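Local atomic coordinates of tail spike protein gp49 (Pseudomonas phage LKA1, PDB entry 4RU4), a protein that forms the phage tailspike and, as an O-specific polysaccharide lyase, probably degrades the surface polysaccharide of Pseudomonas during entry into the host cell. Residues Val201-Asp207 and Ala227-Arg232; Lys542-Val548 and Ile564-Ala570; Ala556-Gly561 and Asp581-Ser587. All coordinates share one frame; numbering follows the deposited sequence.

Interaction 1. Residues Val201-Asp207 and Ala227-Arg232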
ATOM      1  N   VAL B 201      11.735  23.679  20.070  1.00 11.76           N
ATOM      2  CA  VAL B 201      12.735  22.634  19.891  1.00  9.66           C
ATOM      3  C   VAL B 201      13.924  23.224  19.156  1.00 10.93           C
ATOM      4  O   VAL B 201      13.819  23.600  17.988  1.00 12.18           O
ATOM      5  CB  VAL B 201      12.169  21.409  19.152  1.00  8.75           C
ATOM      6  CG1 VAL B 201      13.234  20.338  19.028  1.00  8.01           C
ATOM      7  CG2 VAL B 201      10.961  20.882  19.897  1.00  8.36           C
ATOM      8  N   VAL B 202      15.054  23.324  19.858  1.00 11.03           N
ATOM      9  CA  VAL B 202      16.227  24.007  19.331  1.00  7.43           C
ATOM     10  C   VAL B 202      17.279  22.938  19.125  1.00  9.47           C
ATOM     11  O   VAL B 202      17.686  22.252  20.075  1.00  9.52           O
ATOM     12  CB  VAL B 202      16.717  25.098  20.328  1.00 13.83           C
ATOM     13  CG1 VAL B 202      17.962  25.812  19.828  1.00 12.91           C
ATOM     14  CG2 VAL B 202      15.610  26.110  20.560  1.00 17.47           C
ATOM     15  N   SER B 203      17.690  22.761  17.874  1.00  9.06           N
ATOM     16  CA  SER B 203      18.649  21.727  17.529  1.00  9.48           C
ATOM     17  C   SER B 203      19.273  22.053  16.179  1.00 14.51           C
ATOM     18  O   SER B 203      18.758  22.871  15.431  1.00 13.50           O
ATOM     19  CB  SER B 203      17.931  20.376  17.435  1.00 12.95           C
ATOM     20  OG  SER B 203      16.921  20.422  16.438  1.00 12.32           O
ATOM     21  N   GLY B 204      20.382  21.394  15.873  1.00 16.46           N
ATOM     22  CA  GLY B 204      21.033  21.572  14.594  1.00 19.65           C
ATOM     23  C   GLY B 204      20.931  20.326  13.736  1.00 18.08           C
ATOM     24  O   GLY B 204      19.963  19.555  13.829  1.00 18.68           O
ATOM     25  N   VAL B 205      21.942  20.104  12.906  1.00 14.62           N
ATOM     26  CA  VAL B 205      21.859  19.029  11.921  1.00 10.56           C
ATOM     27  C   VAL B 205      22.298  17.691  12.520  1.00 11.32           C
ATOM     28  O   VAL B 205      23.412  17.572  13.024  1.00  8.32           O
ATOM     29  CB  VAL B 205      22.734  19.402  10.696  1.00  9.53           C
ATOM     30  CG1 VAL B 205      22.774  18.271   9.651  1.00  9.92           C
ATOM     31  CG2 VAL B 205      22.198  20.724  10.086  1.00 15.13           C
ATOM     32  N   VAL B 206      21.419  16.697  12.464  1.00  9.56           N
ATOM     33  CA  VAL B 206      21.784  15.329  12.817  1.00  7.45           C
ATOM     34  C   VAL B 206      21.657  14.401  11.624  1.00  8.36           C
ATOM     35  O   VAL B 206      20.581  14.249  11.036  1.00  8.83           O
ATOM     36  CB  VAL B 206      20.961  14.804  14.013  1.00 11.03           C
ATOM     37  CG1 VAL B 206      21.268  13.329  14.292  1.00  5.20           C
ATOM     38  CG2 VAL B 206      21.264  15.680  15.230  1.00 11.49           C
ATOM     39  N   ASP B 207      22.781  13.786  11.261  1.00  7.68           N
ATOM     40  CA  ASP B 207      22.825  12.926  10.090  1.00  7.89           C
ATOM     41  C   ASP B 207      23.863  11.842  10.374  1.00  9.76           C
ATOM     42  O   ASP B 207      25.048  12.131  10.502  1.00 12.61           O
ATOM     43  CB  ASP B 207      23.197  13.757   8.848  1.00 11.33           C
ATOM     44  CG  ASP B 207      22.973  13.000   7.538  1.00 22.37           C
ATOM     45  OD1 ASP B 207      22.813  11.766   7.570  1.00 27.41           O
ATOM     46  OD2 ASP B 207      22.981  13.646   6.464  1.00 29.05           O
ATOM     47  N   ALA B 227      15.316  15.253  21.244  1.00  7.78           N
ATOM     48  CA  ALA B 227      14.928  16.662  21.060  1.00  9.52           C
ATOM     49  C   ALA B 227      15.567  17.302  19.834  1.00 10.83           C
ATOM     50  O   ALA B 227      16.174  18.388  19.926  1.00  8.77           O
ATOM     51  CB  ALA B 227      15.221  17.500  22.346  1.00  7.45           C
ATOM     52  N   VAL B 228      15.408  16.655  18.674  1.00  6.31           N
ATOM     53  CA  VAL B 228      15.976  17.182  17.452  1.00  8.39           C
ATOM     54  C   VAL B 228      14.908  17.214  16.345  1.00  7.73           C
ATOM     55  O   VAL B 228      14.082  16.289  16.242  1.00  7.73           O
ATOM     56  CB  VAL B 228      17.191  16.332  16.999  1.00  6.91           C
ATOM     57  CG1 VAL B 228      17.714  16.787  15.635  1.00  7.40           C
ATOM     58  CG2 VAL B 228      18.320  16.366  18.057  1.00  7.53           C
ATOM     59  N   VAL B 229      14.943  18.262  15.522  1.00  6.01           N
ATOM     60  CA  VAL B 229      14.083  18.392  14.348  1.00  5.88           C
ATOM     61  C   VAL B 229      14.729  17.741  13.123  1.00  8.18           C
ATOM     62  O   VAL B 229      15.849  18.094  12.748  1.00 10.43           O
ATOM     63  CB  VAL B 229      13.763  19.889  14.046  1.00  6.75           C
ATOM     64  CG1 VAL B 229      13.008  20.050  12.687  1.00 10.04           C
ATOM     65  CG2 VAL B 229      12.976  20.558  15.233  1.00  7.08           C
ATOM     66  N   SER B 230      14.009  16.785  12.520  1.00  8.45           N
ATOM     67  CA  SER B 230      14.414  16.068  11.307  1.00  7.38           C
ATOM     68  C   SER B 230      15.799  15.400  11.346  1.00  9.69           C
ATOM     69  O   SER B 230      16.590  15.521  10.382  1.00  6.47           O
ATOM     70  CB  SER B 230      14.283  16.958  10.075  1.00 11.48           C
ATOM     71  OG  SER B 230      12.929  17.376   9.933  1.00 13.35           O
ATOM     72  N   PRO B 231      16.083  14.663  12.434  1.00  8.87           N
ATOM     73  CA  PRO B 231      17.332  13.895  12.353  1.00  9.58           C
ATOM     74  C   PRO B 231      17.204  12.790  11.316  1.00  8.24           C
ATOM     75  O   PRO B 231      16.095  12.321  11.015  1.00  5.38           O
ATOM     76  CB  PRO B 231      17.475  13.302  13.758  1.00  8.80           C
ATOM     77  CG  PRO B 231      16.036  13.142  14.239  1.00  7.96           C
ATOM     78  CD  PRO B 231      15.283  14.324  13.628  1.00  7.99           C
ATOM     79  N   ARG B 232      18.349  12.368  10.777  1.00  7.59           N
ATOM     80  CA  ARG B 232      18.393  11.389   9.696  1.00  9.00           C
ATOM     81  C   ARG B 232      19.353  10.274  10.050  1.00  7.70           C
ATOM     82  O   ARG B 232      20.490  10.536  10.473  1.00  7.47           O
ATOM     83  CB  ARG B 232      18.868  12.084   8.413  1.00 11.21           C
ATOM     84  CG  ARG B 232      17.876  13.132   7.879  1.00  9.74           C
ATOM     85  CD  ARG B 232      16.635  12.429   7.379  1.00 10.55           C
ATOM     86  NE  ARG B 232      15.587  13.314   6.861  1.00 11.19           N
ATOM     87  CZ  ARG B 232      14.545  13.743   7.579  1.00 13.25           C
ATOM     88  NH1 ARG B 232      14.449  13.420   8.874  1.00  5.20           N
ATOM     89  NH2 ARG B 232      13.623  14.529   7.008  1.00  9.03           N
TER
HETATM   90  O   HOH W   1      17.488  20.121  13.868  1.00 15.05           O
HETATM   91  O   HOH W   2      18.670  17.455  11.877  1.00 18.28           O
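Val206 is wedged between Val228 and Pro231, and its two methyl groups divide the work. With CG1 anti to the backbone N (chi1 175°), that methyl lies beside the proline, Val206 CG1 being 3.8 Å from Pro231 CB, while CG2 leans on Val228, at 3.7 Å from Val228 CG1. The carbonyl of Val206 accepts the amide of Arg232, Arg232 N to Val206 O 2.9 Å. This bond opens a parallel pairing of strands 206-209 and 232-234, neighbouring rungs of the right-handed beta-helix expected of a pectin lyase-like domain. The guanidinium of Arg232 turns back from the pairing: NH1 bonds to Pro231 O, and NH2 forms a salt bridge with Asp253.

Before the strands meet, the two segments part round water. Ser203 OG receives the amide of Val229 almost straight on, Val229 N to Ser203 OG 3.1 Å (171°), and donates to one water that also holds Gly204 O and Val229 O. A second water accepts from Val206 N. Beyond this polar patch Val201 CG1 touches Val229 CG2 at 3.8 Å, next to Val147 and Ile149 of strand 147-151.

Interaction 2. Residues Lys542-Val548 and Ile564-Ala570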
ATOM      1  N   LYS B 542     -29.131 -14.561  17.135  1.00 12.80           N
ATOM      2  CA  LYS B 542     -30.532 -14.628  17.561  1.00  9.92           C
ATOM      3  C   LYS B 542     -31.317 -15.101  16.339  1.00  8.57           C
ATOM      4  O   LYS B 542     -30.728 -15.249  15.276  1.00  7.89           O
ATOM      5  CB  LYS B 542     -31.026 -13.243  18.005  1.00 12.89           C
ATOM      6  CG  LYS B 542     -30.874 -12.155  16.923  1.00 15.09           C
ATOM      7  CD  LYS B 542     -31.091 -10.760  17.531  1.00 17.26           C
ATOM      8  CE  LYS B 542     -31.166  -9.701  16.450  1.00 17.69           C
ATOM      9  NZ  LYS B 542     -31.529  -8.365  17.039  1.00 15.95           N
ATOM     10  N   ALA B 543     -32.620 -15.351  16.476  1.00  7.12           N
ATOM     11  CA  ALA B 543     -33.412 -15.806  15.324  1.00 10.61           C
ATOM     12  C   ALA B 543     -33.273 -14.811  14.181  1.00 10.63           C
ATOM     13  O   ALA B 543     -33.441 -13.612  14.355  1.00 11.51           O
ATOM     14  CB  ALA B 543     -34.851 -15.972  15.687  1.00 11.68           C
ATOM     15  N   PRO B 544     -32.888 -15.309  13.011  1.00 10.01           N
ATOM     16  CA  PRO B 544     -32.686 -14.398  11.892  1.00  7.21           C
ATOM     17  C   PRO B 544     -34.009 -14.034  11.214  1.00 10.10           C
ATOM     18  O   PRO B 544     -35.064 -14.622  11.517  1.00 10.40           O
ATOM     19  CB  PRO B 544     -31.816 -15.227  10.947  1.00  7.14           C
ATOM     20  CG  PRO B 544     -32.249 -16.677  11.237  1.00  7.69           C
ATOM     21  CD  PRO B 544     -32.432 -16.684  12.724  1.00 10.79           C
ATOM     22  N   THR B 545     -33.950 -13.037  10.340  1.00  7.04           N
ATOM     23  CA  THR B 545     -35.084 -12.673   9.500  1.00  6.15           C
ATOM     24  C   THR B 545     -35.160 -13.666   8.359  1.00  7.99           C
ATOM     25  O   THR B 545     -34.225 -13.784   7.588  1.00  7.84           O
ATOM     26  CB  THR B 545     -34.894 -11.238   8.980  1.00 11.80           C
ATOM     27  OG1 THR B 545     -34.730 -10.371  10.119  1.00 10.54           O
ATOM     28  CG2 THR B 545     -36.097 -10.741   8.161  1.00  7.26           C
ATOM     29  N   VAL B 546     -36.268 -14.401   8.288  1.00  6.89           N
ATOM     30  CA  VAL B 546     -36.416 -15.529   7.361  1.00  8.96           C
ATOM     31  C   VAL B 546     -37.470 -15.262   6.276  1.00 10.23           C
ATOM     32  O   VAL B 546     -38.569 -14.771   6.583  1.00  9.85           O
ATOM     33  CB  VAL B 546     -36.843 -16.797   8.170  1.00 10.03           C
ATOM     34  CG1 VAL B 546     -37.155 -17.982   7.240  1.00  9.09           C
ATOM     35  CG2 VAL B 546     -35.727 -17.164   9.186  1.00  8.11           C
ATOM     36  N   GLN B 547     -37.145 -15.578   5.021  1.00  8.05           N
ATOM     37  CA  GLN B 547     -38.154 -15.608   3.948  1.00  6.41           C
ATOM     38  C   GLN B 547     -38.332 -17.011   3.404  1.00  7.70           C
ATOM     39  O   GLN B 547     -37.374 -17.782   3.324  1.00  6.47           O
ATOM     40  CB  GLN B 547     -37.755 -14.669   2.796  1.00  6.74           C
ATOM     41  CG  GLN B 547     -37.379 -13.264   3.262  1.00  6.18           C
ATOM     42  CD  GLN B 547     -38.569 -12.502   3.823  1.00  6.26           C
ATOM     43  OE1 GLN B 547     -39.723 -12.785   3.489  1.00  6.36           O
ATOM     44  NE2 GLN B 547     -38.289 -11.507   4.657  1.00  6.45           N
ATOM     45  N   VAL B 548     -39.566 -17.360   3.056  1.00  7.45           N
ATOM     46  CA  VAL B 548     -39.827 -18.609   2.371  1.00  6.71           C
ATOM     47  C   VAL B 548     -40.818 -18.353   1.229  1.00  6.75           C
ATOM     48  O   VAL B 548     -41.845 -17.704   1.426  1.00  8.98           O
ATOM     49  CB  VAL B 548     -40.419 -19.688   3.326  1.00  7.26           C
ATOM     50  CG1 VAL B 548     -40.451 -21.059   2.624  1.00  7.71           C
ATOM     51  CG2 VAL B 548     -39.633 -19.779   4.643  1.00  6.83           C
ATOM     52  N   ILE B 564     -44.350 -20.926   4.924  1.00  8.82           N
ATOM     53  CA  ILE B 564     -43.989 -20.286   6.192  1.00  7.66           C
ATOM     54  C   ILE B 564     -42.784 -20.999   6.784  1.00  9.92           C
ATOM     55  O   ILE B 564     -42.252 -21.930   6.189  1.00  7.97           O
ATOM     56  CB  ILE B 564     -45.141 -20.354   7.214  1.00  7.40           C
ATOM     57  CG1 ILE B 564     -45.450 -21.822   7.555  1.00  7.55           C
ATOM     58  CG2 ILE B 564     -46.408 -19.637   6.660  1.00  7.85           C
ATOM     59  CD1 ILE B 564     -46.514 -22.020   8.692  1.00 11.25           C
ATOM     60  N   ALA B 565     -42.332 -20.539   7.943  1.00  8.62           N
ATOM     61  CA  ALA B 565     -41.369 -21.303   8.731  1.00 10.17           C
ATOM     62  C   ALA B 565     -41.880 -21.326  10.172  1.00 10.06           C
ATOM     63  O   ALA B 565     -42.154 -20.280  10.755  1.00 10.43           O
ATOM     64  CB  ALA B 565     -40.007 -20.660   8.682  1.00  7.04           C
ATOM     65  N   ASN B 566     -41.994 -22.503  10.753  1.00  9.13           N
ATOM     66  CA  ASN B 566     -42.471 -22.595  12.132  1.00 11.94           C
ATOM     67  C   ASN B 566     -42.020 -23.901  12.724  1.00  8.31           C
ATOM     68  O   ASN B 566     -42.467 -24.926  12.250  1.00  8.89           O
ATOM     69  CB  ASN B 566     -44.013 -22.555  12.189  1.00  8.75           C
ATOM     70  CG  ASN B 566     -44.535 -22.529  13.629  1.00 10.38           C
ATOM     71  OD1 ASN B 566     -43.805 -22.147  14.553  1.00  9.93           O
ATOM     72  ND2 ASN B 566     -45.799 -22.897  13.826  1.00  8.38           N
ATOM     73  N   PRO B 567     -41.123 -23.870  13.737  1.00  8.05           N
ATOM     74  CA  PRO B 567     -40.547 -22.628  14.298  1.00 10.34           C
ATOM     75  C   PRO B 567     -39.319 -22.116  13.535  1.00 13.61           C
ATOM     76  O   PRO B 567     -38.919 -22.744  12.534  1.00 11.41           O
ATOM     77  CB  PRO B 567     -40.077 -23.065  15.677  1.00 12.57           C
ATOM     78  CG  PRO B 567     -39.630 -24.526  15.444  1.00 14.69           C
ATOM     79  CD  PRO B 567     -40.687 -25.071  14.490  1.00 10.01           C
ATOM     80  N   THR B 568     -38.765 -20.988  14.006  1.00  8.71           N
ATOM     81  CA  THR B 568     -37.453 -20.506  13.614  1.00  9.74           C
ATOM     82  C   THR B 568     -36.667 -20.323  14.897  1.00 13.98           C
ATOM     83  O   THR B 568     -37.243 -20.166  15.982  1.00 11.05           O
ATOM     84  CB  THR B 568     -37.481 -19.147  12.830  1.00  9.23           C
ATOM     85  OG1 THR B 568     -38.027 -18.120  13.660  1.00 10.40           O
ATOM     86  CG2 THR B 568     -38.331 -19.238  11.537  1.00  9.20           C
ATOM     87  N   SER B 569     -35.346 -20.352  14.772  1.00  9.09           N
ATOM     88  CA  SER B 569     -34.481 -20.120  15.915  1.00  9.66           C
ATOM     89  C   SER B 569     -33.167 -19.641  15.359  1.00 10.51           C
ATOM     90  O   SER B 569     -33.028 -19.496  14.160  1.00  9.00           O
ATOM     91  CB  SER B 569     -34.251 -21.415  16.692  1.00 10.21           C
ATOM     92  OG  SER B 569     -33.499 -22.309  15.900  1.00  9.93           O
ATOM     93  N   ALA B 570     -32.191 -19.428  16.232  1.00 11.21           N
ATOM     94  CA  ALA B 570     -30.868 -19.005  15.799  1.00 11.47           C
ATOM     95  C   ALA B 570     -30.156 -20.062  14.961  1.00 10.45           C
ATOM     96  O   ALA B 570     -29.277 -19.735  14.163  1.00  8.94           O
ATOM     97  CB  ALA B 570     -29.997 -18.626  17.022  1.00 11.98           C
TER
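Two layers of the C-terminal Ig-like domain face each other here, strand 545-551 on one side and strand 562-568 with its continuation on the other. The segments run in nearly opposite directions, 157° apart end to end, but they are packed through side chains and not paired as neighbouring strands. Their own backbone partners lie elsewhere: Thr545 and Gln547 bond to strand 590-600, Ile564 and Asn566 to strand 572-578.

Val546 and Val548 both point at the opposing layer. Val546 straddles a corner of the chain at Asn566 and Pro567, where the peptide bond before the proline is cis. Its CG1, anti to the backbone N (chi1 174°), meets Ala565 CB before the corner at 4.2 Å, and its CG2 meets Thr568 CG2 after it at 4.1 Å. The valine and threonine side chains lie alongside in opposite senses, with methyl against methyl. Val548 CG2 shares the Ala565 methyl and also lies against a backbone carbonyl, Ile564 O, at 3.7 Å.

At the other end the two segments draw closer, with Ala543 CA 4.1 Å from Ala570 CA. Ala570 CB rests on the Lys542 carbonyl group, and Pro544 CD comes within 3.2 Å of Ser569 O.

Polar ends are directed to other partners: Thr568 OG1 bonds to Asp552 of the second subunit, and Lys542 NZ forms a salt bridge with Glu601. The interface between the segments is therefore made of methyl groups, a proline ring and backbone, with no direct hydrogen bond between them. Its cohesion probably comes from van der Waals packing, apolar groups lying partly against backbone carbonyls, while the hydrogen bonds that fix each strand are made to its sheet neighbours and to the adjoining subunit.

Interaction 3. Residues Ala556-Gly561 and Asp581-Ser587; sequences AGNRVG and DGTNFSS
Asn558 bridges the two loops with both ends of its amide. Its ND2 donates to Asn584 O at 2.9 Å, close to the amide plane and fairly straight (159°), whereas OD1 accepts from Ser586 N at 2.9 Å, the donor standing far above the carbonyl plane. These two bonds fix the rotation of the amide. The buried side of the contact is the Phe585 ring, with Ala556 CB 3.6 Å from Phe585 CD1 and Arg559 O at the ring edge, 3.7 Å from Phe585 CE1.

Both segments are loops of the C-terminal Ig-like domain, 556-561 leading into strand 562-568, the other lying between strands 572-578 and 590-600. Another flank is charged, partly exposed and adjoins neighbouring subunits. There Arg559, its chain bent at chi2 (-71°), reaches Asp581 in a salt bridge, NH2 meeting the syn side of OD2 at 2.9 Å, the two planes 49° apart. Thr583 CG2 lies over one face of the guanidinium, and NH1 donates to Asn558 O. Thr583 N to Asp581 OD1 makes an Asx turn, and Thr583 OG1 adds a second bond from the same face of the carboxylate. The solvent side, by contrast, is formed by exposed Gly557 and Ser586, yet it fits closely: Gly557 CA is 3.2 Å from Ser587 OG.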
ATOM      1  N   ALA B 556     -51.230 -27.579  -6.137  1.00 13.68           N
ATOM      2  CA  ALA B 556     -51.010 -28.971  -5.788  1.00 15.49           C
ATOM      3  C   ALA B 556     -52.375 -29.677  -5.736  1.00 16.83           C
ATOM      4  O   ALA B 556     -52.907 -29.968  -4.653  1.00 15.08           O
ATOM      5  CB  ALA B 556     -50.269 -29.079  -4.456  1.00 14.04           C
ATOM      6  N   GLY B 557     -52.946 -29.931  -6.912  1.00 17.29           N
ATOM      7  CA  GLY B 557     -54.312 -30.411  -7.002  1.00 16.86           C
ATOM      8  C   GLY B 557     -55.307 -29.276  -6.785  1.00 20.08           C
ATOM      9  O   GLY B 557     -55.735 -28.606  -7.741  1.00 19.30           O
ATOM     10  N   ASN B 558     -55.654 -29.038  -5.523  1.00 16.38           N
ATOM     11  CA  ASN B 558     -56.705 -28.082  -5.177  1.00 15.30           C
ATOM     12  C   ASN B 558     -56.258 -26.776  -4.498  1.00 12.78           C
ATOM     13  O   ASN B 558     -57.082 -25.880  -4.296  1.00 13.61           O
ATOM     14  CB  ASN B 558     -57.718 -28.770  -4.252  1.00 13.38           C
ATOM     15  CG  ASN B 558     -57.104 -29.175  -2.922  1.00 15.57           C
ATOM     16  OD1 ASN B 558     -55.886 -29.341  -2.818  1.00 17.00           O
ATOM     17  ND2 ASN B 558     -57.946 -29.362  -1.899  1.00 12.55           N
ATOM     18  N   ARG B 559     -54.986 -26.692  -4.095  1.00  9.24           N
ATOM     19  CA  ARG B 559     -54.465 -25.553  -3.314  1.00  9.15           C
ATOM     20  C   ARG B 559     -53.026 -25.251  -3.718  1.00  9.18           C
ATOM     21  O   ARG B 559     -52.265 -26.163  -4.076  1.00 11.01           O
ATOM     22  CB  ARG B 559     -54.476 -25.842  -1.801  1.00  9.58           C
ATOM     23  CG  ARG B 559     -55.882 -26.018  -1.161  1.00 13.41           C
ATOM     24  CD  ARG B 559     -56.617 -24.676  -1.092  1.00 12.43           C
ATOM     25  NE  ARG B 559     -57.921 -24.748  -0.420  1.00 13.03           N
ATOM     26  CZ  ARG B 559     -59.046 -25.199  -0.978  1.00 16.06           C
ATOM     27  NH1 ARG B 559     -59.057 -25.641  -2.232  1.00 10.24           N
ATOM     28  NH2 ARG B 559     -60.167 -25.216  -0.271  1.00  9.01           N
ATOM     29  N   VAL B 560     -52.657 -23.978  -3.639  1.00  8.18           N
ATOM     30  CA  VAL B 560     -51.267 -23.553  -3.822  1.00 11.25           C
ATOM     31  C   VAL B 560     -50.448 -23.863  -2.567  1.00 10.88           C
ATOM     32  O   VAL B 560     -49.360 -24.428  -2.642  1.00 10.32           O
ATOM     33  CB  VAL B 560     -51.169 -22.047  -4.071  1.00 10.50           C
ATOM     34  CG1 VAL B 560     -49.702 -21.659  -4.318  1.00  7.72           C
ATOM     35  CG2 VAL B 560     -52.008 -21.670  -5.257  1.00 10.30           C
ATOM     36  N   GLY B 561     -50.993 -23.484  -1.418  1.00 13.56           N
ATOM     37  CA  GLY B 561     -50.293 -23.598  -0.165  1.00 11.42           C
ATOM     38  C   GLY B 561     -49.543 -22.327   0.187  1.00  8.92           C
ATOM     39  O   GLY B 561     -49.024 -21.622  -0.687  1.00  8.21           O
ATOM     40  N   ASP B 581     -56.734 -22.634   4.308  1.00 11.42           N
ATOM     41  CA  ASP B 581     -57.971 -22.960   5.015  1.00 11.53           C
ATOM     42  C   ASP B 581     -58.004 -24.328   5.708  1.00 12.57           C
ATOM     43  O   ASP B 581     -59.026 -24.709   6.295  1.00 11.90           O
ATOM     44  CB  ASP B 581     -59.205 -22.742   4.101  1.00 16.68           C
ATOM     45  CG  ASP B 581     -59.336 -23.801   3.015  1.00 17.81           C
ATOM     46  OD1 ASP B 581     -58.442 -24.661   2.863  1.00 17.90           O
ATOM     47  OD2 ASP B 581     -60.334 -23.751   2.282  1.00 20.72           O
ATOM     48  N   GLY B 582     -56.902 -25.071   5.623  1.00 11.90           N
ATOM     49  CA  GLY B 582     -56.777 -26.343   6.330  1.00 12.10           C
ATOM     50  C   GLY B 582     -57.429 -27.518   5.633  1.00 14.03           C
ATOM     51  O   GLY B 582     -57.518 -28.632   6.176  1.00 15.28           O
ATOM     52  N   THR B 583     -57.920 -27.273   4.421  1.00 12.62           N
ATOM     53  CA  THR B 583     -58.361 -28.353   3.548  1.00 13.81           C
ATOM     54  C   THR B 583     -57.155 -29.209   3.139  1.00 14.76           C
ATOM     55  O   THR B 583     -56.089 -28.673   2.845  1.00 14.25           O
ATOM     56  CB  THR B 583     -59.049 -27.779   2.287  1.00 16.78           C
ATOM     57  OG1 THR B 583     -60.188 -26.991   2.674  1.00 15.21           O
ATOM     58  CG2 THR B 583     -59.508 -28.901   1.365  1.00 15.10           C
ATOM     59  N   ASN B 584     -57.302 -30.533   3.127  1.00 12.48           N
ATOM     60  CA  ASN B 584     -56.220 -31.366   2.615  1.00 13.73           C
ATOM     61  C   ASN B 584     -55.866 -31.051   1.172  1.00 14.51           C
ATOM     62  O   ASN B 584     -56.748 -30.789   0.372  1.00 13.69           O
ATOM     63  CB  ASN B 584     -56.596 -32.843   2.699  1.00 11.15           C
ATOM     64  CG  ASN B 584     -56.664 -33.354   4.129  1.00 14.07           C
ATOM     65  OD1 ASN B 584     -56.100 -32.758   5.045  1.00 13.24           O
ATOM     66  ND2 ASN B 584     -57.359 -34.464   4.322  1.00 16.92           N
ATOM     67  N   PHE B 585     -54.575 -31.091   0.840  1.00 14.01           N
ATOM     68  CA  PHE B 585     -54.146 -31.125  -0.551  1.00 15.60           C
ATOM     69  C   PHE B 585     -54.796 -32.332  -1.257  1.00 16.83           C
ATOM     70  O   PHE B 585     -54.957 -33.413  -0.667  1.00 17.81           O
ATOM     71  CB  PHE B 585     -52.627 -31.258  -0.630  1.00 12.57           C
ATOM     72  CG  PHE B 585     -51.880 -29.999  -0.301  1.00 12.64           C
ATOM     73  CD1 PHE B 585     -51.780 -28.965  -1.235  1.00 13.03           C
ATOM     74  CD2 PHE B 585     -51.250 -29.859   0.928  1.00 13.95           C
ATOM     75  CE1 PHE B 585     -51.071 -27.801  -0.927  1.00 12.20           C
ATOM     76  CE2 PHE B 585     -50.544 -28.703   1.243  1.00 11.23           C
ATOM     77  CZ  PHE B 585     -50.443 -27.687   0.310  1.00 10.37           C
ATOM     78  N   SER B 586     -55.171 -32.163  -2.514  1.00 15.61           N
ATOM     79  CA  SER B 586     -55.854 -33.241  -3.229  1.00 16.15           C
ATOM     80  C   SER B 586     -54.929 -34.051  -4.154  1.00 16.90           C
ATOM     81  O   SER B 586     -55.335 -35.101  -4.664  1.00 13.65           O
ATOM     82  CB  SER B 586     -57.066 -32.700  -4.004  1.00 15.25           C
ATOM     83  OG  SER B 586     -56.671 -31.823  -5.056  1.00 15.88           O
ATOM     84  N   SER B 587     -53.700 -33.566  -4.359  1.00 12.50           N
ATOM     85  CA  SER B 587     -52.671 -34.259  -5.151  1.00 13.84           C
ATOM     86  C   SER B 587     -51.349 -34.352  -4.384  1.00 14.70           C
ATOM     87  O   SER B 587     -51.026 -33.458  -3.615  1.00 13.81           O
ATOM     88  CB  SER B 587     -52.383 -33.501  -6.449  1.00 21.14           C
ATOM     89  OG  SER B 587     -53.527 -33.500  -7.274  1.00 26.30           O
TER
HETATM   90  O   HOH W   3     -57.055 -22.295   1.341  1.00 13.48           O

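Interaction 1 belongs to the N-terminal half of the chain, interactions 2 and 3 to the far end, on the other side of the chain's centre. Interaction 1, centred about 65 Å from the centre of interaction 2 and about 87 Å from that of interaction 3, closes along the chain before either of the others opens. Interactions 2 and 3 share one Ig-like domain, their centres about 24 Å apart, and their segments alternate along the chain: strand packing in the one, connecting loops in the other. All three touch the second subunit of the trimer. None includes the calcium site of Gly368 and Asp394, although another bound calcium ion lies about 7 Å from the Val548 side chain.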